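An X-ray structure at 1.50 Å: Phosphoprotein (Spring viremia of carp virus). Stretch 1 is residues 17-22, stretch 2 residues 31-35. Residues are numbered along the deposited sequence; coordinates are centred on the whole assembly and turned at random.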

# COMPACT_ATOMS: atom_id res chain seq x y z
N ILE A 17 0.02 14.38 -1.73
CA ILE A 17 -0.07 14.02 -0.31
C ILE A 17 -1.16 12.97 -0.11
O ILE A 17 -2.25 13.07 -0.68
N VAL A 18 -0.86 11.98 0.72
CA VAL A 18 -1.82 10.96 1.12
C VAL A 18 -2.01 11.08 2.62
O VAL A 18 -1.03 11.05 3.38
N MSE A 19 -3.26 11.21 3.05
CA MSE A 19 -3.56 11.30 4.48
C MSE A 19 -4.61 10.26 4.86
O MSE A 19 -5.62 10.14 4.18
N PRO A 20 -4.37 9.53 5.94
CA PRO A 20 -5.38 8.62 6.50
C PRO A 20 -6.27 9.33 7.51
O PRO A 20 -5.92 10.38 8.05
N SER A 21 -7.46 8.75 7.72
CA SER A 21 -8.38 9.14 8.78
C SER A 21 -8.55 7.92 9.67
O SER A 21 -8.89 6.84 9.18
N VAL A 22 -8.29 8.07 10.97
CA VAL A 22 -8.15 6.94 11.88
C VAL A 22 -9.26 6.98 12.93
O VAL A 22 -9.45 8.00 13.60
N VAL A 31 -8.60 2.53 9.33
CA VAL A 31 -7.77 3.53 8.66
C VAL A 31 -8.38 3.75 7.29
O VAL A 31 -8.30 2.87 6.43
N ARG A 32 -8.99 4.92 7.07
CA ARG A 32 -9.70 5.20 5.84
C ARG A 32 -8.93 6.20 4.99
O ARG A 32 -8.57 7.29 5.47
N TYR A 33 -8.70 5.84 3.73
CA TYR A 33 -8.06 6.70 2.73
C TYR A 33 -9.16 7.27 1.84
O TYR A 33 -9.66 6.59 0.95
N ASN A 34 -9.52 8.53 2.09
CA ASN A 34 -10.57 9.22 1.36
C ASN A 34 -10.01 9.96 0.16
O ASN A 34 -8.79 10.08 -0.03
N GLY A 35 -10.91 10.47 -0.67
CA GLY A 35 -10.52 11.37 -1.74
C GLY A 35 -10.11 10.70 -3.04
O GLY A 35 -9.44 11.34 -3.86

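Side-chain packing between residues 17-22 and 31-35 of the phosphoprotein, followed along the second stretch. The two segments meet as a short antiparallel pairing that buries 317 Å² in all, and beyond it waters take over from direct backbone bonds. Val 31, buried and in the t rotamer, lies opposite Val 22 in a non-hydrogen-bonded pair, and the two side chains share one face of the sheet. Val 31 CG1 packs 3.6 Å from CB of Pro 20, while Val 31 CG2 lies 4.3 Å from CG2 of Val 22, also a t rotamer; the valine thus touches both Pro 20 and Val 22, and its CG1 is within reach of each. Val 31 CA also makes a CA-H...O contact with Ser 21 O at 3.5 Å. Arg 32 and Ser 21 form the hydrogen-bonded pair: Arg 32 N donates to Ser 21 O at 2.9 Å, almost linearly (176°), and Ser 21 N donates to Arg 32 O, also at 2.9 Å but more bent (153°). Both side chains rise on the face opposite the valines. Arg 32 (chi1 t, chi2 t, chi3 m) leads its end away from the first stretch, and its NE and NH2 are hydrogen-bonded elsewhere in the structure. Tyr 33, buried with chi1 m and chi2 at -83°, sets off sideways, but its ring comes nearer the first stretch. There Tyr 33 CD1 lies 3.6 Å from CG1 of Val 18, a t rotamer whose CA-to-CB bond points toward the second stretch, and Tyr 33 CE1 lies 3.8 Å from CB of Pro 20. The proline ring, C-gamma endo, therefore has apolar contacts with both Val 31 and Tyr 33. The approach of these groups to the aromatic ring is oblique; the tyrosine OH is satisfied elsewhere in the structure. The CA-to-CB bond of Met 19, a selenomethionine with all three chi angles m, points away from the second stretch, and the residue contributes its carbonyl instead. Water 2 donates to Met 19 O at 2.6 Å and to Arg 32 O at 2.9 Å, and accepts from Asn 34 N at 3.0 Å; water 1 donates to Met 19 O at 3.1 Å and to Asn 34 O at 3.0 Å. Two waters thus bridge the backbones where Met 19 O and Arg 32 O stand 4.3 Å apart. Asn 34 (chi1 m, chi2 -52°) brings ND2 to 4.3 Å from CB of Ser 21 and donates through ND2 to water 3 at 3.0 Å; that water has a weak bond, 3.5 Å, to OG of Ser 21, whose chi1 is t. Gly 35 makes no contact across the stretches.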

# COMPACT_ATOMS: atom_id res chain seq x y z
CB ILE A 17 -0.32 15.26 0.57
CG1 ILE A 17 0.87 16.21 0.48
CG2 ILE A 17 -0.58 14.85 2.02
CD1 ILE A 17 0.72 17.44 1.33
CB VAL A 18 -1.33 9.54 0.76
CG1 VAL A 18 -2.26 8.49 1.37
CG2 VAL A 18 -1.23 9.37 -0.76
CB MSE A 19 -4.08 12.69 4.85
CG MSE A 19 -3.07 13.82 4.81
SE MSE A 19 -1.63 13.67 6.14
CE MSE A 19 -2.73 13.54 7.71
CB PRO A 20 -4.51 7.56 7.20
CG PRO A 20 -3.32 8.35 7.68
CD PRO A 20 -3.08 9.45 6.66
CB SER A 21 -9.72 9.61 8.21
OG SER A 21 -10.62 9.95 9.24
CB VAL A 22 -6.76 6.93 12.54
CG1 VAL A 22 -6.70 5.89 13.65
CG2 VAL A 22 -5.70 6.65 11.47
CB VAL A 31 -6.32 3.06 8.54
CG1 VAL A 31 -5.45 4.12 7.87
CG2 VAL A 31 -5.79 2.67 9.93
CB ARG A 32 -11.11 5.73 6.10
CG ARG A 32 -11.90 5.87 4.80
CD ARG A 32 -13.37 6.20 5.07
NE ARG A 32 -14.10 5.06 5.63
CZ ARG A 32 -15.43 4.94 5.58
NH1 ARG A 32 -16.16 5.87 4.99
NH2 ARG A 32 -16.01 3.88 6.12
CB TYR A 33 -7.03 5.91 1.92
CG TYR A 33 -5.82 5.57 2.76
CD1 TYR A 33 -4.79 6.50 2.93
CD2 TYR A 33 -5.76 4.38 3.49
CE1 TYR A 33 -3.71 6.23 3.74
CE2 TYR A 33 -4.67 4.10 4.31
CZ TYR A 33 -3.66 5.03 4.43
OH TYR A 33 -2.59 4.77 5.24
CB ASN A 34 -11.28 10.22 2.26
CG ASN A 34 -12.13 9.54 3.31
OD1 ASN A 34 -12.96 8.68 2.98
ND2 ASN A 34 -11.93 9.90 4.58
O HOH W 1 -6.20 9.33 1.28
O HOH W 2 -8.21 9.92 4.35
O HOH W 3 -13.27 9.20 7.14